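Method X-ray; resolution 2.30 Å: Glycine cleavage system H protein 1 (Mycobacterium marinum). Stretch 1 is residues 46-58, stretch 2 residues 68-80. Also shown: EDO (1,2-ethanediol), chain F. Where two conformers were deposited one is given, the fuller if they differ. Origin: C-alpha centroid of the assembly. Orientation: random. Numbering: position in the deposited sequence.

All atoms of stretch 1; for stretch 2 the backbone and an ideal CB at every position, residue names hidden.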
# COMPACT_ATOMS: atom_id res chain seq x y z
N GLU A 46 -3.07 -2.95 5.69
CA GLU A 46 -2.41 -4.19 5.22
C GLU A 46 -1.40 -3.90 4.11
O GLU A 46 -0.36 -4.55 4.05
CB GLU A 46 -3.42 -5.26 4.82
CG GLU A 46 -3.47 -6.41 5.82
CD GLU A 46 -2.35 -7.43 5.63
OE1 GLU A 46 -2.12 -8.23 6.56
OE2 GLU A 46 -1.70 -7.45 4.55
N ALA A 47 -1.66 -2.90 3.29
CA ALA A 47 -0.70 -2.41 2.33
C ALA A 47 0.63 -1.95 3.02
O ALA A 47 1.71 -2.40 2.65
CB ALA A 47 -1.30 -1.27 1.51
N LEU A 48 0.52 -1.13 4.05
CA LEU A 48 1.67 -0.44 4.65
C LEU A 48 2.58 -1.33 5.52
O LEU A 48 3.81 -1.18 5.52
CB LEU A 48 1.14 0.75 5.49
CG LEU A 48 0.62 1.91 4.63
CD1 LEU A 48 -0.60 2.61 5.23
CD2 LEU A 48 1.78 2.89 4.42
N GLY A 49 1.95 -2.22 6.28
CA GLY A 49 2.64 -2.97 7.32
C GLY A 49 2.60 -2.27 8.66
O GLY A 49 1.68 -1.52 8.95
N ASP A 50 3.61 -2.51 9.48
CA ASP A 50 3.67 -1.95 10.83
C ASP A 50 3.93 -0.45 10.76
O ASP A 50 4.96 -0.02 10.28
CB ASP A 50 4.78 -2.66 11.61
CG ASP A 50 4.51 -4.16 11.77
OD1 ASP A 50 3.34 -4.55 12.10
OD2 ASP A 50 5.48 -4.95 11.56
N LEU A 51 2.98 0.33 11.22
CA LEU A 51 3.11 1.78 11.22
C LEU A 51 4.13 2.31 12.27
O LEU A 51 4.09 1.90 13.44
CB LEU A 51 1.75 2.40 11.46
CG LEU A 51 0.71 2.10 10.36
CD1 LEU A 51 -0.56 2.93 10.56
CD2 LEU A 51 1.25 2.39 8.96
N VAL A 52 5.03 3.20 11.85
CA VAL A 52 6.03 3.74 12.76
C VAL A 52 6.00 5.26 12.94
O VAL A 52 6.45 5.77 13.96
CB VAL A 52 7.45 3.24 12.42
CG1 VAL A 52 7.52 1.75 12.72
CG2 VAL A 52 7.82 3.52 10.97
N PHE A 53 5.43 5.99 11.98
CA PHE A 53 5.40 7.46 12.06
C PHE A 53 4.19 7.99 11.31
O PHE A 53 3.80 7.44 10.28
CB PHE A 53 6.70 8.04 11.48
CG PHE A 53 6.74 9.55 11.42
CD1 PHE A 53 6.82 10.31 12.59
CD2 PHE A 53 6.77 10.21 10.21
CE1 PHE A 53 6.87 11.69 12.54
CE2 PHE A 53 6.82 11.60 10.15
CZ PHE A 53 6.87 12.34 11.31
N VAL A 54 3.60 9.05 11.87
CA VAL A 54 2.41 9.67 11.33
C VAL A 54 2.58 11.18 11.48
O VAL A 54 3.02 11.66 12.55
CB VAL A 54 1.12 9.22 12.05
CG1 VAL A 54 -0.08 9.97 11.51
CG2 VAL A 54 0.91 7.70 11.91
N GLN A 55 2.28 11.91 10.40
CA GLN A 55 2.40 13.37 10.31
C GLN A 55 1.08 13.91 9.87
O GLN A 55 0.56 13.55 8.82
CB GLN A 55 3.53 13.74 9.32
CG GLN A 55 3.68 15.21 8.98
CD GLN A 55 5.15 15.60 8.78
OE1 GLN A 55 5.69 16.38 9.59
NE2 GLN A 55 5.81 15.02 7.76
N LEU A 56 0.51 14.78 10.69
CA LEU A 56 -0.83 15.29 10.45
C LEU A 56 -0.77 16.77 10.19
O LEU A 56 0.19 17.42 10.54
CB LEU A 56 -1.75 15.01 11.64
CG LEU A 56 -1.82 13.51 11.95
CD1 LEU A 56 -2.56 13.28 13.26
CD2 LEU A 56 -2.47 12.73 10.82
N PRO A 57 -1.82 17.31 9.57
CA PRO A 57 -1.94 18.75 9.49
C PRO A 57 -2.21 19.36 10.85
O PRO A 57 -2.68 18.67 11.76
CB PRO A 57 -3.15 18.96 8.58
CG PRO A 57 -3.93 17.69 8.67
CD PRO A 57 -2.93 16.61 8.90
N GLU A 58 -1.93 20.65 10.98
CA GLU A 58 -2.13 21.33 12.25
C GLU A 58 -3.60 21.67 12.42
O GLU A 58 -4.31 21.92 11.44
CB GLU A 58 -1.31 22.61 12.30
CG GLU A 58 0.18 22.35 12.28
CD GLU A 58 0.92 23.27 11.31
OE1 GLU A 58 1.45 22.74 10.29
OE2 GLU A 58 0.97 24.50 11.56
N UNK A 68 -2.19 16.64 -0.87
CA UNK A 68 -1.44 15.92 0.14
C UNK A 68 -1.38 16.75 1.41
O UNK A 68 -0.92 17.87 1.37
CB UNK A 68 -0.03 15.58 -0.36
N UNK A 69 -1.88 16.23 2.52
CA UNK A 69 -1.94 17.03 3.75
C UNK A 69 -1.25 16.34 4.91
O UNK A 69 -1.43 16.76 6.04
CB UNK A 69 -3.39 17.32 4.12
N UNK A 70 -0.44 15.33 4.65
CA UNK A 70 0.34 14.66 5.70
C UNK A 70 0.88 13.33 5.22
O UNK A 70 0.96 13.11 4.01
CB UNK A 70 -0.51 14.45 6.95
N UNK A 71 1.26 12.46 6.16
CA UNK A 71 1.76 11.12 5.82
C UNK A 71 1.58 10.04 6.90
O UNK A 71 1.52 10.32 8.09
CB UNK A 71 3.25 11.23 5.49
N UNK A 72 1.47 8.80 6.43
CA UNK A 72 1.60 7.62 7.26
C UNK A 72 2.78 6.84 6.78
O UNK A 72 3.02 6.74 5.59
CB UNK A 72 0.33 6.77 7.24
N UNK A 73 3.51 6.24 7.69
CA UNK A 73 4.75 5.60 7.34
C UNK A 73 5.01 4.33 8.13
O UNK A 73 4.82 4.31 9.31
CB UNK A 73 5.91 6.58 7.54
N UNK A 74 5.46 3.29 7.43
CA UNK A 74 5.83 2.01 8.02
C UNK A 74 7.30 1.87 7.87
O UNK A 74 7.95 2.74 7.30
CB UNK A 74 5.09 0.83 7.38
N UNK A 75 7.85 0.76 8.38
CA UNK A 75 9.25 0.48 8.19
C UNK A 75 9.62 0.36 6.70
O UNK A 75 10.76 0.50 6.38
CB UNK A 75 9.62 -0.80 8.93
N UNK A 76 8.67 0.14 5.81
CA UNK A 76 9.01 -0.04 4.38
C UNK A 76 8.35 0.95 3.41
O UNK A 76 8.74 1.00 2.27
CB UNK A 76 8.62 -1.46 3.95
N UNK A 77 7.40 1.75 3.88
CA UNK A 77 6.59 2.57 3.00
C UNK A 77 6.26 3.94 3.62
O UNK A 77 5.96 4.04 4.83
CB UNK A 77 5.30 1.83 2.65
N UNK A 78 6.37 4.96 2.78
CA UNK A 78 6.00 6.33 3.11
C UNK A 78 4.88 6.68 2.14
O UNK A 78 5.06 6.59 0.92
CB UNK A 78 7.18 7.30 3.01
N UNK A 79 3.75 7.08 2.68
CA UNK A 79 2.58 7.32 1.86
C UNK A 79 1.86 8.61 2.24
O UNK A 79 1.53 8.84 3.41
CB UNK A 79 1.62 6.14 1.97
N UNK A 80 1.60 9.43 1.24
CA UNK A 80 0.90 10.70 1.44
C UNK A 80 -0.58 10.55 1.77
O UNK A 80 -1.27 9.76 1.15
CB UNK A 80 1.04 11.56 0.19
C1 EDO F . 2.83 -2.32 -1.25
O1 EDO F . 4.09 -2.82 -0.78
C2 EDO F . 2.68 -0.86 -0.84
O2 EDO F . 3.20 -0.74 0.49

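At position 68 the ideal CB finds no atom of stretch 1 within 5.5 Å, so the contact sets no preference; Ser-68 is deposited. Position 69 points sideways, its ideal CB 4.6 Å from CG of Pro-57, which would suit a small or medium, preferably apolar group. It is Cys-69, whose SG lies 4.3 Å from Pro-57 CG.

Position 70 is the most restrictive. Phi/psi of 165/-161 is unusual for a residue with a side chain, and the ideal CB would stand 2.3 Å from O of Gln-55, a clash. Only glycine fits: Gly-70, whose CA approaches Gln-55 O at 3.3 Å in a CA-H...O contact.

Position 71 pairs with Gln-55 through two backbone hydrogen bonds, Gln-55 N to O of 71 (2.9 Å) and N of 71 to Gln-55 O (3.0 Å). Its CB shares a sheet face with Gln-55 and Phe-53, where long polar or amphipathic chains would fit. Glu-71 packs its CG 3.8 Å from Gln-55 CB, and its OE2 reaches the ring edge of Phe-53, 3.7 Å from CD2.

At 72 the CB turns to the face bearing Val-54, 4.7 Å from Leu-48 CD1 and 4.8 Å from Leu-51 CD2. These methyls favour an aliphatic residue. Val-72 places CG2 3.9 Å from Leu-48 CD1 and CG1 4.3 Å from Val-54 CG2.

Position 73 lies opposite Phe-53 beside a bulge: its O accepts from both Val-52 N (2.8 Å) and Phe-53 N (3.2 Å). On the Phe-53 face, an extended polar or aliphatic chain could reach out toward the ring. Glu-73 extends with chi1 and chi2 both t and brings OE1 3.4 Å from Phe-53 CD2.

The ideal CB of 74 is tight, 3.0 Å from both Leu-48 O and Asp-50 O, favouring a small residue, ideally a donor. Ser-74 OG donates to Leu-48 O at 2.6 Å and accepts from the backbone N of 76, tying the helix end to the turn.

Position 75, sideways near Val-52 CG1, tolerates many residues; Thr-75 brings CG2 to 3.9 Å from Val-52 CG1. From 76 a long chain could reach the carbonyls of Ala-47 and Leu-48. Lys-76 does, with CE 3.6 Å from both Ala-47 O and Leu-48 O.

Positions 77 and 79 both point toward stretch 1, each ideal CB 4.1 Å from Leu-48 CD2, so small or beta-branched groups would suit. Thr-77 sets CG2 3.8 Å from Leu-48 CD2, and Ser-79 CB lies 4.1 Å from the same Leu-48 CD2. Position 78 points away and 80 is out of reach; Val-78 and Asp-80 are deposited.

Stretch 2, residues 68-80: SCGEVESTKTVSD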
# COMPACT_ATOMS: atom_id res chain seq x y z
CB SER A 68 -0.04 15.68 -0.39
OG SER A 68 0.60 14.74 0.42
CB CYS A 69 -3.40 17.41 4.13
SG CYS A 69 -4.50 16.09 4.77
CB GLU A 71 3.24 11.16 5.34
CG GLU A 71 4.26 11.54 6.36
CD GLU A 71 5.72 11.29 5.92
OE1 GLU A 71 6.15 11.99 4.96
OE2 GLU A 71 6.44 10.44 6.57
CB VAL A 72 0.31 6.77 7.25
CG1 VAL A 72 -0.81 7.55 7.95
CG2 VAL A 72 -0.09 6.43 5.81
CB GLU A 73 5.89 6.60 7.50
CG GLU A 73 7.27 6.01 7.32
CD GLU A 73 8.37 7.06 7.45
OE1 GLU A 73 8.06 8.20 7.84
OE2 GLU A 73 9.55 6.72 7.16
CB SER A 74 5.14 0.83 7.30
OG SER A 74 5.50 0.75 5.92
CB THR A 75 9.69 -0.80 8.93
OG1 THR A 75 8.83 -1.88 8.55
CG2 THR A 75 9.62 -0.61 10.44
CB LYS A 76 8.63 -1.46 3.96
CG LYS A 76 7.12 -1.69 3.94
CD LYS A 76 6.72 -3.03 3.30
CE LYS A 76 5.24 -3.03 2.82
NZ LYS A 76 5.14 -3.22 1.32
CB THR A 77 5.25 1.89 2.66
OG1 THR A 77 5.51 0.62 2.09
CG2 THR A 77 4.40 2.75 1.64
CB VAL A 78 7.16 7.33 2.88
CG1 VAL A 78 6.72 8.75 3.22
CG2 VAL A 78 8.37 6.94 3.68
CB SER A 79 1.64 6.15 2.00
OG SER A 79 0.70 6.18 0.95
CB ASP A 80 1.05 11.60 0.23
CG ASP A 80 2.45 12.12 0.07
OD1 ASP A 80 3.24 12.02 1.03
OD2 ASP A 80 2.77 12.61 -1.03
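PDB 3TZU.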